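Local coordinates for protein PHOX (Pseudomonas fluorescens, PDB 4A9V) that hydrolyses phosphate monoesters as an alkaline phosphatase of the beta-propeller PhoX family, using an iron-calcium cofactor, at residues Leu324-Asp330 / Gln342-Leu348. Residues are numbered along the deposited sequence; the frame is centred on the assembly and turned at random.
Sequences LYVARFD and QGQWIEL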
ATOM      1  N   LEU A 324      -0.835  18.974  -7.365  1.00  7.55           N
ATOM      2  CA  LEU A 324       0.062  18.002  -6.732  1.00  7.74           C
ATOM      3  C   LEU A 324       1.262  18.721  -6.132  1.00  8.07           C
ATOM      4  O   LEU A 324       1.868  19.575  -6.779  1.00  9.33           O
ATOM      5  CB  LEU A 324       0.518  16.972  -7.770  1.00  8.14           C
ATOM      6  CG  LEU A 324       1.380  15.821  -7.249  1.00  7.97           C
ATOM      7  CD1 LEU A 324       0.598  14.923  -6.303  1.00  8.08           C
ATOM      8  CD2 LEU A 324       1.936  15.029  -8.417  1.00  9.27           C
ATOM      9  N   TYR A 325       1.541  18.404  -4.869  1.00  7.62           N
ATOM     10  CA  TYR A 325       2.660  18.954  -4.113  1.00  7.42           C
ATOM     11  C   TYR A 325       3.594  17.831  -3.693  1.00  7.36           C
ATOM     12  O   TYR A 325       3.191  16.676  -3.589  1.00  7.42           O
ATOM     13  CB  TYR A 325       2.149  19.644  -2.847  1.00  7.49           C
ATOM     14  CG  TYR A 325       1.192  20.786  -3.090  1.00  8.76           C
ATOM     15  CD1 TYR A 325      -0.179  20.567  -3.200  1.00  8.43           C
ATOM     16  CD2 TYR A 325       1.642  22.096  -3.095  1.00  9.42           C
ATOM     17  CE1 TYR A 325      -1.061  21.619  -3.363  1.00 10.01           C
ATOM     18  CE2 TYR A 325       0.772  23.153  -3.274  1.00 10.42           C
ATOM     19  CZ  TYR A 325      -0.575  22.907  -3.425  1.00 10.65           C
ATOM     20  OH  TYR A 325      -1.447  23.954  -3.625  1.00 13.51           O
ATOM     21  N   VAL A 326       4.809  18.213  -3.316  1.00  7.68           N
ATOM     22  CA  VAL A 326       5.779  17.289  -2.747  1.00  7.31           C
ATOM     23  C   VAL A 326       6.413  17.937  -1.511  1.00  6.99           C
ATOM     24  O   VAL A 326       6.479  19.162  -1.414  1.00  7.39           O
ATOM     25  CB  VAL A 326       6.837  16.890  -3.797  1.00  7.27           C
ATOM     26  CG1 VAL A 326       7.750  18.061  -4.141  1.00  7.77           C
ATOM     27  CG2 VAL A 326       7.631  15.678  -3.328  1.00  7.38           C
ATOM     28  N   ALA A 327       6.817  17.117  -0.543  1.00  6.86           N
ATOM     29  CA  ALA A 327       7.273  17.613   0.750  1.00  6.84           C
ATOM     30  C   ALA A 327       8.764  17.926   0.786  1.00  7.27           C
ATOM     31  O   ALA A 327       9.594  17.151   0.290  1.00  7.12           O
ATOM     32  CB  ALA A 327       6.937  16.614   1.847  1.00  6.72           C
ATOM     33  N   ARG A 328       9.087  18.977   1.538  1.00  7.19           N
ATOM     34  CA  ARG A 328      10.433  19.209   2.047  1.00  7.85           C
ATOM     35  C   ARG A 328      10.353  19.295   3.570  1.00  8.30           C
ATOM     36  O   ARG A 328       9.391  19.827   4.114  1.00 10.96           O
ATOM     37  CB  ARG A 328      11.020  20.502   1.463  1.00  8.95           C
ATOM     38  CG  ARG A 328      12.500  20.692   1.763  1.00  9.61           C
ATOM     39  CD  ARG A 328      13.018  22.052   1.325  1.00 11.30           C
ATOM     40  NE  ARG A 328      12.979  22.217  -0.121  1.00 10.30           N
ATOM     41  CZ  ARG A 328      13.177  23.377  -0.735  1.00 11.94           C
ATOM     42  NH1 ARG A 328      13.349  24.476  -0.019  1.00 13.95           N
ATOM     43  NH2 ARG A 328      13.125  23.455  -2.056  1.00 13.38           N
ATOM     44  N   PHE A 329      11.301  18.665   4.253  1.00  7.81           N
ATOM     45  CA  PHE A 329      11.365  18.674   5.710  1.00  8.05           C
ATOM     46  C   PHE A 329      12.661  19.345   6.118  1.00  8.23           C
ATOM     47  O   PHE A 329      13.720  19.024   5.560  1.00 10.07           O
ATOM     48  CB  PHE A 329      11.376  17.245   6.255  1.00  8.18           C
ATOM     49  CG  PHE A 329      10.140  16.452   5.927  1.00  8.28           C
ATOM     50  CD1 PHE A 329      10.057  15.747   4.735  1.00  7.62           C
ATOM     51  CD2 PHE A 329       9.064  16.397   6.800  1.00  8.42           C
ATOM     52  CE1 PHE A 329       8.914  15.049   4.394  1.00  7.95           C
ATOM     53  CE2 PHE A 329       7.920  15.691   6.460  1.00  9.33           C
ATOM     54  CZ  PHE A 329       7.826  15.060   5.234  1.00  8.60           C
ATOM     55  N   ASP A 330      12.602  20.232   7.106  1.00  8.24           N
ATOM     56  CA  ASP A 330      13.812  20.849   7.622  1.00  8.69           C
ATOM     57  C   ASP A 330      14.590  19.906   8.531  1.00 10.18           C
ATOM     58  O   ASP A 330      14.255  18.733   8.671  1.00 10.42           O
ATOM     59  CB  ASP A 330      13.506  22.203   8.290  1.00  9.00           C
ATOM     60  CG  ASP A 330      12.872  22.086   9.677  1.00  9.80           C
ATOM     61  OD1 ASP A 330      12.834  20.992  10.281  1.00 10.10           O
ATOM     62  OD2 ASP A 330      12.468  23.148  10.195  1.00 11.42           O
ATOM     63  N   GLN A 342       9.916  21.642  11.184  1.00  7.87           N
ATOM     64  CA  GLN A 342       8.916  22.183  10.266  1.00  7.57           C
ATOM     65  C   GLN A 342       9.167  21.633   8.870  1.00  7.93           C
ATOM     66  O   GLN A 342      10.279  21.218   8.537  1.00  8.12           O
ATOM     67  CB  GLN A 342       9.000  23.714  10.213  1.00  8.72           C
ATOM     68  CG  GLN A 342       8.568  24.402  11.497  1.00 11.54           C
ATOM     69  CD  GLN A 342       7.060  24.561  11.610  1.00 11.92           C
ATOM     70  OE1 GLN A 342       6.471  24.279  12.658  1.00 15.65           O
ATOM     71  NE2 GLN A 342       6.451  25.138  10.587  1.00 11.22           N
ATOM     72  N   GLY A 343       8.131  21.663   8.040  1.00  7.36           N
ATOM     73  CA  GLY A 343       8.265  21.312   6.641  1.00  7.34           C
ATOM     74  C   GLY A 343       7.265  22.066   5.795  1.00  7.01           C
ATOM     75  O   GLY A 343       6.507  22.906   6.294  1.00  8.16           O
ATOM     76  N   GLN A 344       7.289  21.780   4.501  1.00  7.62           N
ATOM     77  CA  GLN A 344       6.463  22.494   3.551  1.00  7.78           C
ATOM     78  C   GLN A 344       6.088  21.619   2.373  1.00  7.20           C
ATOM     79  O   GLN A 344       6.756  20.628   2.064  1.00  8.33           O
ATOM     80  CB  GLN A 344       7.180  23.742   3.041  1.00  8.72           C
ATOM     81  CG  GLN A 344       8.440  23.438   2.265  1.00 10.03           C
ATOM     82  CD  GLN A 344       9.209  24.679   1.888  1.00 12.90           C
ATOM     83  OE1 GLN A 344       8.766  25.464   1.050  1.00 15.52           O
ATOM     84  NE2 GLN A 344      10.399  24.830   2.453  1.00 13.65           N
ATOM     85  N   TRP A 345       5.012  22.030   1.710  1.00  7.64           N
ATOM     86  CA  TRP A 345       4.554  21.454   0.453  1.00  6.95           C
ATOM     87  C   TRP A 345       4.918  22.366  -0.687  1.00  7.05           C
ATOM     88  O   TRP A 345       4.648  23.578  -0.629  1.00  9.09           O
ATOM     89  CB  TRP A 345       3.034  21.288   0.505  1.00  8.06           C
ATOM     90  CG  TRP A 345       2.587  20.289   1.532  1.00  8.29           C
ATOM     91  CD1 TRP A 345       1.947  20.540   2.736  1.00  7.99           C
ATOM     92  CD2 TRP A 345       2.886  18.864   1.537  1.00  7.32           C
ATOM     93  NE1 TRP A 345       1.794  19.384   3.454  1.00  7.90           N
ATOM     94  CE2 TRP A 345       2.341  18.339   2.778  1.00  7.12           C
ATOM     95  CE3 TRP A 345       3.439  17.985   0.619  1.00  7.51           C
ATOM     96  CZ2 TRP A 345       2.436  16.996   3.106  1.00  8.11           C
ATOM     97  CZ3 TRP A 345       3.526  16.637   0.960  1.00  8.25           C
ATOM     98  CH2 TRP A 345       3.018  16.154   2.168  1.00  8.79           C
ATOM     99  N   ILE A 346       5.472  21.792  -1.751  1.00  7.34           N
ATOM    100  CA  ILE A 346       5.951  22.548  -2.896  1.00  8.18           C
ATOM    101  C   ILE A 346       5.237  22.045  -4.148  1.00  8.60           C
ATOM    102  O   ILE A 346       5.187  20.852  -4.410  1.00  8.04           O
ATOM    103  CB  ILE A 346       7.475  22.382  -3.073  1.00  9.12           C
ATOM    104  CG1 ILE A 346       8.212  22.799  -1.799  1.00 10.86           C
ATOM    105  CG2 ILE A 346       7.959  23.182  -4.272  1.00 10.91           C
ATOM    106  CD1 ILE A 346       9.685  22.472  -1.803  1.00 13.64           C
ATOM    107  N   GLU A 347       4.658  22.973  -4.900  1.00  9.28           N
ATOM    108  CA  GLU A 347       3.795  22.663  -6.031  1.00  9.48           C
ATOM    109  C   GLU A 347       4.565  22.071  -7.217  1.00  9.55           C
ATOM    110  O   GLU A 347       5.598  22.606  -7.631  1.00 11.73           O
ATOM    111  CB  GLU A 347       3.138  23.975  -6.446  1.00 17.80           C
ATOM    112  CG  GLU A 347       2.055  23.903  -7.487  1.00 21.24           C
ATOM    113  CD  GLU A 347       1.472  25.274  -7.764  1.00 19.82           C
ATOM    114  OE1 GLU A 347       1.526  26.142  -6.860  1.00 26.12           O
ATOM    115  OE2 GLU A 347       0.707  25.368  -8.725  1.00 21.25           O
ATOM    116  N   LEU A 348       4.001  21.031  -7.827  1.00  8.55           N
ATOM    117  CA  LEU A 348       4.513  20.469  -9.063  1.00  8.44           C
ATOM    118  C   LEU A 348       3.606  20.900 -10.207  1.00  8.65           C
ATOM    119  O   LEU A 348       2.638  20.218 -10.566  1.00  9.40           O
ATOM    120  CB  LEU A 348       4.577  18.946  -8.959  1.00  9.38           C
ATOM    121  CG  LEU A 348       5.428  18.425  -7.798  1.00  8.53           C
ATOM    122  CD1 LEU A 348       5.450  16.905  -7.813  1.00 10.92           C
ATOM    123  CD2 LEU A 348       6.839  18.987  -7.838  1.00  9.64           C
TER
HETATM  124  O   HOH W   1      -0.092  19.678 -10.026  1.00  9.44           O
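Six backbone hydrogen bonds join 324-330 to 342-348 in an antiparallel beta hairpin of the PhoX beta-propeller, away from the metal cofactor. V326 and I346 form one hydrogen-bonded pair (V326 N to I346 O 2.9 Å, I346 N to V326 O 2.8 Å), and R328 and Q344 the next (R328 N to Q344 O and Q344 N to R328 O, both 2.9 Å). The ladder ends with L348 N on L324 O (2.8 Å) and D330 N on Q342 O (2.9 Å). Beyond this last bond the D330 carboxylate accepts Q342 N at OD2 (3.1 Å) and weakly at OD1 (3.1 Å), the latter also taking G332 N and W446 NE1. Past the other end, a water bridges L324 N and L348 O. The short strand axes run antiparallel at 143°, a marked twist. Y325, A327 and W345 share one face, where the W345 ring also makes a cation-pi contact with K300 of the adjoining strand. V326, R328 and I346 line the other; there V326 CG1 meets L348 CD2 at 3.9 Å, and the R328 guanidinium, hydrogen-bonded to the carbonyls of V378 and G379, has I346 CD1 over one face, 3.6 Å from R328 NH2.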